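Local coordinates for protein YciF (Escherichia coli, PDB 2GS4) that is a homodimeric stress protein of unsettled biochemical role, built as a ferritin-like helical bundle related to rubrerythrin and probably able to bind metal, at residues 74-82 / 107-115; 114-125 / 133-141. All blocks are in the same frame, centred on the assembly; numbering follows the deposited sequence.

Helix 95-126 carries one half of both contacts, which follow each other along the chain with their centres about 15 Å apart. In contact 1 its middle packs against the start of helix 76-89; in contact 2 its later turns meet helix 130-159 in a hairpin. The centre of contact 1 lies about 7 Å, and that of contact 2 about 12 Å, from the centre of the chain. Ile114 and Ala115 belong to both ranges. Glu21 of helix 6-33 lies close to Glu113 of contact 1 and is hydrogen-bonded to Tyr117 of contact 2. Together with the close Glu110-Glu143 pair this is consistent with the metal site of ferritin-like bundles. Both contacts touch the second subunit.

Contact 1. Residues 74-82 / 107-115; sequences KCVAMEGLI and QKVEHYEIA
Tyr112 drives its hydroxyl end into the first turn of helix 76-89, where Cys75 and Ala77 receive it. With CG trans to the backbone nitrogen (chi1 -180°), the ring leaves its own helix and spans the gap between two nearly antiparallel axes, 10.0 Å apart and inclined at 164°. Cys75 SG lies 3.1 Å from Tyr112 OH; it also makes an oblique sulfur-aromatic contact with the ring, 5.2 Å from its centroid. Cys75 is the N-cap residue, and its sulfur accepts a nearly straight bond of 3.5 Å from the backbone N of Met78, so the group that touches the ring is also tied to the helix start. Ala77 meets the phenol obliquely, its CB 3.4 Å from Tyr112 CE1. At the root of the ring, Leu81 CD1 lies 3.5 Å from Tyr112 CB, while Leu81 CB meets Val109 CG2 at 4.0 Å. Met78, a selenomethionine here, curls at chi2 and chi3 until its methyl CE stands 3.3 Å from Glu113 OE2, its chain crossing the glutamate at about a right angle.

Packing slackens at Lys108. Its CB points to helix 76-89, but the chain bends off and its ammonium forms a salt bridge with Glu79 of the second subunit; Glu79 of this chain is likewise paired with Lys108 of that subunit and, within its own segment, with exposed Lys74.

In this all-helical fold, helix 6-33 packs against the start of helix 76-89, Cys75 touching Asp16 and Met78 touching Ala20. Glu113 and Glu110 lie near Glu143 of helix 130-159, and the second subunit packs on Leu81 and Val76, so helices 76-89 and 95-126 both contribute to the dimer interface.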
# COMPACT_ATOMS: atom_id res chain seq x y z
N LYS A 74 12.65 -0.37 0.04
CA LYS A 74 11.84 0.26 1.07
C LYS A 74 10.39 0.19 0.59
O LYS A 74 10.07 0.66 -0.50
CB LYS A 74 12.24 1.72 1.27
CG LYS A 74 11.62 2.39 2.51
CD LYS A 74 12.60 2.40 3.69
CE LYS A 74 11.96 2.96 4.95
NZ LYS A 74 11.30 4.28 4.74
N CYS A 75 9.52 -0.42 1.39
CA CYS A 75 8.11 -0.55 1.05
C CYS A 75 7.45 0.80 1.34
O CYS A 75 7.21 1.16 2.50
CB CYS A 75 7.46 -1.67 1.88
SG CYS A 75 5.68 -1.87 1.64
N VAL A 76 7.15 1.53 0.27
CA VAL A 76 6.53 2.84 0.35
C VAL A 76 5.12 2.80 0.93
O VAL A 76 4.70 3.73 1.62
CB VAL A 76 6.55 3.51 -1.05
CG1 VAL A 76 5.72 4.77 -1.07
CG2 VAL A 76 8.00 3.84 -1.41
N ALA A 77 4.39 1.73 0.64
CA ALA A 77 3.04 1.58 1.16
C ALA A 77 3.06 1.54 2.69
O ALA A 77 2.34 2.30 3.34
CB ALA A 77 2.40 0.31 0.61
N MSE A 78 3.88 0.68 3.27
CA MSE A 78 3.93 0.61 4.73
C MSE A 78 4.41 1.91 5.35
O MSE A 78 3.93 2.32 6.41
CB MSE A 78 4.85 -0.52 5.21
CG MSE A 78 4.91 -0.60 6.74
SE MSE A 78 3.17 -0.91 7.52
CE MSE A 78 3.06 -2.81 7.18
N GLU A 79 5.36 2.56 4.69
CA GLU A 79 5.91 3.83 5.15
C GLU A 79 4.76 4.83 5.31
O GLU A 79 4.68 5.54 6.31
CB GLU A 79 6.96 4.31 4.14
CG GLU A 79 7.67 5.61 4.43
CD GLU A 79 8.65 5.97 3.31
OE1 GLU A 79 9.87 5.89 3.52
OE2 GLU A 79 8.18 6.33 2.20
N GLY A 80 3.87 4.88 4.32
CA GLY A 80 2.75 5.79 4.39
C GLY A 80 1.78 5.43 5.51
O GLY A 80 1.29 6.31 6.21
N LEU A 81 1.52 4.14 5.69
CA LEU A 81 0.60 3.68 6.72
C LEU A 81 1.16 3.99 8.11
O LEU A 81 0.40 4.27 9.05
CB LEU A 81 0.34 2.18 6.56
CG LEU A 81 -0.41 1.82 5.27
CD1 LEU A 81 -0.53 0.31 5.10
CD2 LEU A 81 -1.79 2.46 5.31
N ILE A 82 2.48 3.94 8.23
CA ILE A 82 3.14 4.23 9.49
C ILE A 82 3.11 5.74 9.74
O ILE A 82 2.93 6.19 10.87
CB ILE A 82 4.56 3.61 9.48
CG1 ILE A 82 4.42 2.09 9.72
CG2 ILE A 82 5.45 4.27 10.52
CD1 ILE A 82 5.68 1.27 9.55
N GLN A 107 -5.66 -0.82 12.35
CA GLN A 107 -6.50 -1.72 11.56
C GLN A 107 -6.21 -1.52 10.06
O GLN A 107 -6.39 -2.44 9.26
CB GLN A 107 -7.98 -1.47 11.85
CG GLN A 107 -8.43 -1.89 13.24
CD GLN A 107 -9.88 -1.52 13.52
OE1 GLN A 107 -10.70 -2.36 13.85
NE2 GLN A 107 -10.20 -0.24 13.36
N LYS A 108 -5.76 -0.32 9.69
CA LYS A 108 -5.42 -0.02 8.30
C LYS A 108 -4.14 -0.79 7.98
O LYS A 108 -3.99 -1.35 6.89
CB LYS A 108 -5.19 1.48 8.10
CG LYS A 108 -6.47 2.34 8.09
CD LYS A 108 -7.34 2.01 6.89
CE LYS A 108 -8.55 2.94 6.80
NZ LYS A 108 -9.34 2.68 5.56
N VAL A 109 -3.21 -0.80 8.93
CA VAL A 109 -1.96 -1.52 8.77
C VAL A 109 -2.32 -3.00 8.62
O VAL A 109 -1.75 -3.70 7.78
CB VAL A 109 -1.00 -1.28 9.99
CG1 VAL A 109 0.07 -2.38 10.05
CG2 VAL A 109 -0.33 0.07 9.87
N GLU A 110 -3.30 -3.47 9.39
CA GLU A 110 -3.70 -4.87 9.27
C GLU A 110 -4.41 -5.18 7.95
O GLU A 110 -4.22 -6.26 7.39
CB GLU A 110 -4.57 -5.31 10.46
CG GLU A 110 -3.81 -5.38 11.79
CD GLU A 110 -2.46 -6.06 11.66
OE1 GLU A 110 -2.40 -7.25 11.28
OE2 GLU A 110 -1.44 -5.40 11.95
N HIS A 111 -5.21 -4.25 7.45
CA HIS A 111 -5.89 -4.48 6.18
C HIS A 111 -4.80 -4.75 5.14
O HIS A 111 -4.89 -5.70 4.35
CB HIS A 111 -6.72 -3.25 5.78
CG HIS A 111 -7.39 -3.37 4.44
ND1 HIS A 111 -8.76 -3.38 4.29
CD2 HIS A 111 -6.87 -3.46 3.20
CE1 HIS A 111 -9.05 -3.47 3.01
NE2 HIS A 111 -7.93 -3.51 2.32
N TYR A 112 -3.76 -3.93 5.16
CA TYR A 112 -2.65 -4.07 4.23
C TYR A 112 -1.89 -5.39 4.42
O TYR A 112 -1.63 -6.10 3.46
CB TYR A 112 -1.67 -2.91 4.41
CG TYR A 112 -0.47 -2.95 3.49
CD1 TYR A 112 -0.56 -2.50 2.17
CD2 TYR A 112 0.76 -3.43 3.94
CE1 TYR A 112 0.56 -2.51 1.33
CE2 TYR A 112 1.88 -3.45 3.11
CZ TYR A 112 1.77 -2.98 1.81
OH TYR A 112 2.88 -2.97 0.99
N GLU A 113 -1.55 -5.72 5.66
CA GLU A 113 -0.80 -6.95 5.90
C GLU A 113 -1.56 -8.21 5.50
O GLU A 113 -1.00 -9.09 4.84
CB GLU A 113 -0.38 -7.01 7.36
CG GLU A 113 0.65 -5.95 7.70
CD GLU A 113 2.05 -6.33 7.25
OE1 GLU A 113 2.71 -7.09 7.98
OE2 GLU A 113 2.49 -5.88 6.17
N ILE A 114 -2.83 -8.29 5.88
CA ILE A 114 -3.66 -9.43 5.54
C ILE A 114 -3.72 -9.63 4.02
O ILE A 114 -3.48 -10.73 3.52
CB ILE A 114 -5.07 -9.25 6.15
CG1 ILE A 114 -4.97 -9.45 7.67
CG2 ILE A 114 -6.06 -10.19 5.50
CD1 ILE A 114 -6.21 -9.05 8.44
N ALA A 115 -4.02 -8.56 3.29
CA ALA A 115 -4.09 -8.64 1.84
C ALA A 115 -2.73 -9.06 1.27
O ALA A 115 -2.68 -9.82 0.29
CB ALA A 115 -4.53 -7.29 1.26

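Contact 2. Residues 114-125 / 133-141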
# COMPACT_ATOMS: atom_id res chain seq x y z
N ILE A 114 -2.83 -8.29 5.88
CA ILE A 114 -3.66 -9.43 5.54
C ILE A 114 -3.72 -9.63 4.02
O ILE A 114 -3.48 -10.73 3.52
CB ILE A 114 -5.07 -9.25 6.15
CG1 ILE A 114 -4.97 -9.45 7.67
CG2 ILE A 114 -6.06 -10.19 5.50
CD1 ILE A 114 -6.21 -9.05 8.44
N ALA A 115 -4.02 -8.56 3.29
CA ALA A 115 -4.09 -8.64 1.84
C ALA A 115 -2.73 -9.06 1.27
O ALA A 115 -2.68 -9.82 0.29
CB ALA A 115 -4.53 -7.29 1.26
N SER A 116 -1.64 -8.56 1.86
CA SER A 116 -0.29 -8.89 1.41
C SER A 116 0.03 -10.39 1.55
O SER A 116 0.51 -11.03 0.63
CB SER A 116 0.76 -8.10 2.20
OG SER A 116 0.99 -6.82 1.66
N TYR A 117 -0.24 -10.93 2.73
CA TYR A 117 0.04 -12.34 2.98
C TYR A 117 -0.93 -13.26 2.24
O TYR A 117 -0.59 -14.39 1.91
CB TYR A 117 0.05 -12.62 4.49
CG TYR A 117 1.37 -12.25 5.12
CD1 TYR A 117 2.47 -13.11 5.04
CD2 TYR A 117 1.54 -11.03 5.78
CE1 TYR A 117 3.70 -12.77 5.60
CE2 TYR A 117 2.77 -10.68 6.34
CZ TYR A 117 3.84 -11.56 6.25
OH TYR A 117 5.05 -11.23 6.82
N GLY A 118 -2.15 -12.77 2.00
CA GLY A 118 -3.11 -13.58 1.28
C GLY A 118 -2.54 -13.77 -0.12
O GLY A 118 -2.52 -14.88 -0.65
N THR A 119 -2.05 -12.68 -0.69
CA THR A 119 -1.45 -12.69 -2.03
C THR A 119 -0.19 -13.56 -2.09
O THR A 119 -0.05 -14.39 -2.98
CB THR A 119 -1.11 -11.24 -2.48
OG1 THR A 119 -2.33 -10.48 -2.61
CG2 THR A 119 -0.38 -11.24 -3.81
N LEU A 120 0.71 -13.39 -1.12
CA LEU A 120 1.95 -14.17 -1.09
C LEU A 120 1.69 -15.67 -0.92
O LEU A 120 2.34 -16.49 -1.56
CB LEU A 120 2.88 -13.67 0.03
CG LEU A 120 3.56 -12.31 -0.20
CD1 LEU A 120 4.18 -11.81 1.10
CD2 LEU A 120 4.63 -12.45 -1.28
N ALA A 121 0.75 -16.02 -0.05
CA ALA A 121 0.42 -17.42 0.19
C ALA A 121 -0.12 -18.09 -1.08
O ALA A 121 0.25 -19.23 -1.39
CB ALA A 121 -0.59 -17.53 1.33
N THR A 122 -0.99 -17.39 -1.80
CA THR A 122 -1.57 -17.93 -3.04
C THR A 122 -0.48 -18.08 -4.10
O THR A 122 -0.41 -19.11 -4.78
CB THR A 122 -2.73 -17.02 -3.57
OG1 THR A 122 -3.79 -16.98 -2.60
CG2 THR A 122 -3.31 -17.57 -4.87
N LEU A 123 0.37 -17.07 -4.24
CA LEU A 123 1.45 -17.13 -5.22
C LEU A 123 2.38 -18.29 -4.89
O LEU A 123 2.74 -19.08 -5.76
CB LEU A 123 2.24 -15.82 -5.25
CG LEU A 123 1.48 -14.62 -5.82
CD1 LEU A 123 2.41 -13.42 -5.88
CD2 LEU A 123 0.96 -14.96 -7.21
N ALA A 124 2.77 -18.41 -3.62
CA ALA A 124 3.64 -19.49 -3.20
C ALA A 124 2.97 -20.82 -3.55
O ALA A 124 3.62 -21.72 -4.08
CB ALA A 124 3.91 -19.41 -1.70
N GLU A 125 1.68 -20.95 -3.25
CA GLU A 125 0.96 -22.18 -3.55
C GLU A 125 0.98 -22.49 -5.04
O GLU A 125 1.25 -23.63 -5.45
CB GLU A 125 -0.49 -22.09 -3.10
CG GLU A 125 -0.76 -22.87 -1.83
CD GLU A 125 -2.21 -22.81 -1.41
OE1 GLU A 125 -2.69 -21.70 -1.11
OE2 GLU A 125 -2.87 -23.86 -1.40
N ALA A 133 3.93 -21.77 1.32
CA ALA A 133 2.50 -21.50 1.44
C ALA A 133 1.99 -21.73 2.86
O ALA A 133 1.21 -20.94 3.38
CB ALA A 133 1.72 -22.36 0.46
N LYS A 134 2.42 -22.83 3.47
CA LYS A 134 2.00 -23.18 4.81
C LYS A 134 2.44 -22.10 5.79
O LYS A 134 1.68 -21.69 6.67
CB LYS A 134 2.59 -24.53 5.22
CG LYS A 134 2.56 -25.60 4.13
CD LYS A 134 1.14 -25.98 3.70
CE LYS A 134 0.67 -25.22 2.45
NZ LYS A 134 1.50 -25.51 1.24
N LEU A 135 3.68 -21.65 5.65
CA LEU A 135 4.22 -20.62 6.52
C LEU A 135 3.50 -19.30 6.35
O LEU A 135 3.16 -18.64 7.32
CB LEU A 135 5.70 -20.42 6.24
CG LEU A 135 6.54 -21.64 6.58
CD1 LEU A 135 7.96 -21.42 6.09
CD2 LEU A 135 6.50 -21.89 8.08
N LEU A 136 3.29 -18.91 5.10
CA LEU A 136 2.62 -17.65 4.83
C LEU A 136 1.19 -17.66 5.33
O LEU A 136 0.68 -16.62 5.76
CB LEU A 136 2.69 -17.34 3.33
CG LEU A 136 4.12 -17.11 2.81
CD1 LEU A 136 4.15 -17.30 1.31
CD2 LEU A 136 4.61 -15.72 3.21
N LYS A 137 0.52 -18.81 5.29
CA LYS A 137 -0.85 -18.87 5.78
C LYS A 137 -0.83 -18.75 7.31
O LYS A 137 -1.80 -18.30 7.91
CB LYS A 137 -1.54 -20.16 5.31
CG LYS A 137 -2.08 -20.03 3.87
CD LYS A 137 -2.46 -21.38 3.25
CE LYS A 137 -2.74 -21.25 1.74
NZ LYS A 137 -4.03 -20.58 1.39
N GLU A 138 0.29 -19.13 7.93
CA GLU A 138 0.40 -19.02 9.38
C GLU A 138 0.46 -17.54 9.76
O GLU A 138 -0.18 -17.12 10.72
CB GLU A 138 1.63 -19.77 9.89
CG GLU A 138 1.45 -21.28 9.78
CD GLU A 138 2.62 -22.06 10.35
OE1 GLU A 138 2.51 -23.30 10.40
OE2 GLU A 138 3.64 -21.45 10.74
N THR A 139 1.22 -16.76 9.01
CA THR A 139 1.30 -15.35 9.32
C THR A 139 -0.05 -14.72 9.00
O THR A 139 -0.57 -13.92 9.78
CB THR A 139 2.40 -14.65 8.53
OG1 THR A 139 3.68 -15.15 8.95
CG2 THR A 139 2.36 -13.15 8.77
N LEU A 140 -0.62 -15.11 7.87
CA LEU A 140 -1.92 -14.58 7.48
C LEU A 140 -2.91 -14.72 8.63
O LEU A 140 -3.56 -13.75 9.02
CB LEU A 140 -2.47 -15.31 6.26
CG LEU A 140 -3.91 -14.93 5.90
CD1 LEU A 140 -3.97 -13.44 5.58
CD2 LEU A 140 -4.38 -15.75 4.71
N GLU A 141 -3.01 -15.91 9.20
CA GLU A 141 -3.94 -16.14 10.30
C GLU A 141 -3.63 -15.34 11.56
O GLU A 141 -4.54 -14.91 12.26
CB GLU A 141 -4.01 -17.64 10.62
CG GLU A 141 -4.41 -18.50 9.43
CD GLU A 141 -5.70 -18.03 8.76
OE1 GLU A 141 -5.84 -18.22 7.54
OE2 GLU A 141 -6.58 -17.48 9.47
O HOH W 1 5.77 -13.74 7.93
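Thr139 sets its methyl squarely on the Tyr117 ring: CG2 stands 3.3 Å from the ring centroid, 12° off the normal, a close CH-pi contact. Threonine chi1 of -66° places CG2 trans to the backbone nitrogen and over the phenol, with OG1 beside that nitrogen, where it meets a water. This water spans the pair, donating to Tyr117 OH at 2.8 Å and lying 2.7 Å from Thr139 OG1. Leu136 takes the ring edge instead, its CD2 3.8 Å from Tyr117 CD1. As a knob into a hole it enters the pocket of Tyr117, Leu120, Ala121 and Ala124, its other methyl, CD1, 3.7 Å from Ala124 CB. Small alanines let the axes close to 8.3 Å, and Ala121 and Ala133 bring their CA atoms within 4.7 Å. The side chains of Leu140 and Ile114 cross at about a right angle, Leu140 CD1 3.9 Å from Ile114 CG2. Toward the hairpin turn, Glu125 and Lys137 form a salt bridge whose exact geometry is doubtful.

Were Tyr117 a leucine, the Thr139 methyl would probably lose its aromatic platform, and Glu21 and the water their shared hydroxyl. Tyr117 OH is hydrogen-bonded to Glu21 of helix 6-33 and Thr139 OG1 to Arg57 of helix 38-63; the apolar seam is thus bordered, at the Tyr117 hydroxyl, by polar bonds that tie the hairpin to helices 6-33 and 38-63.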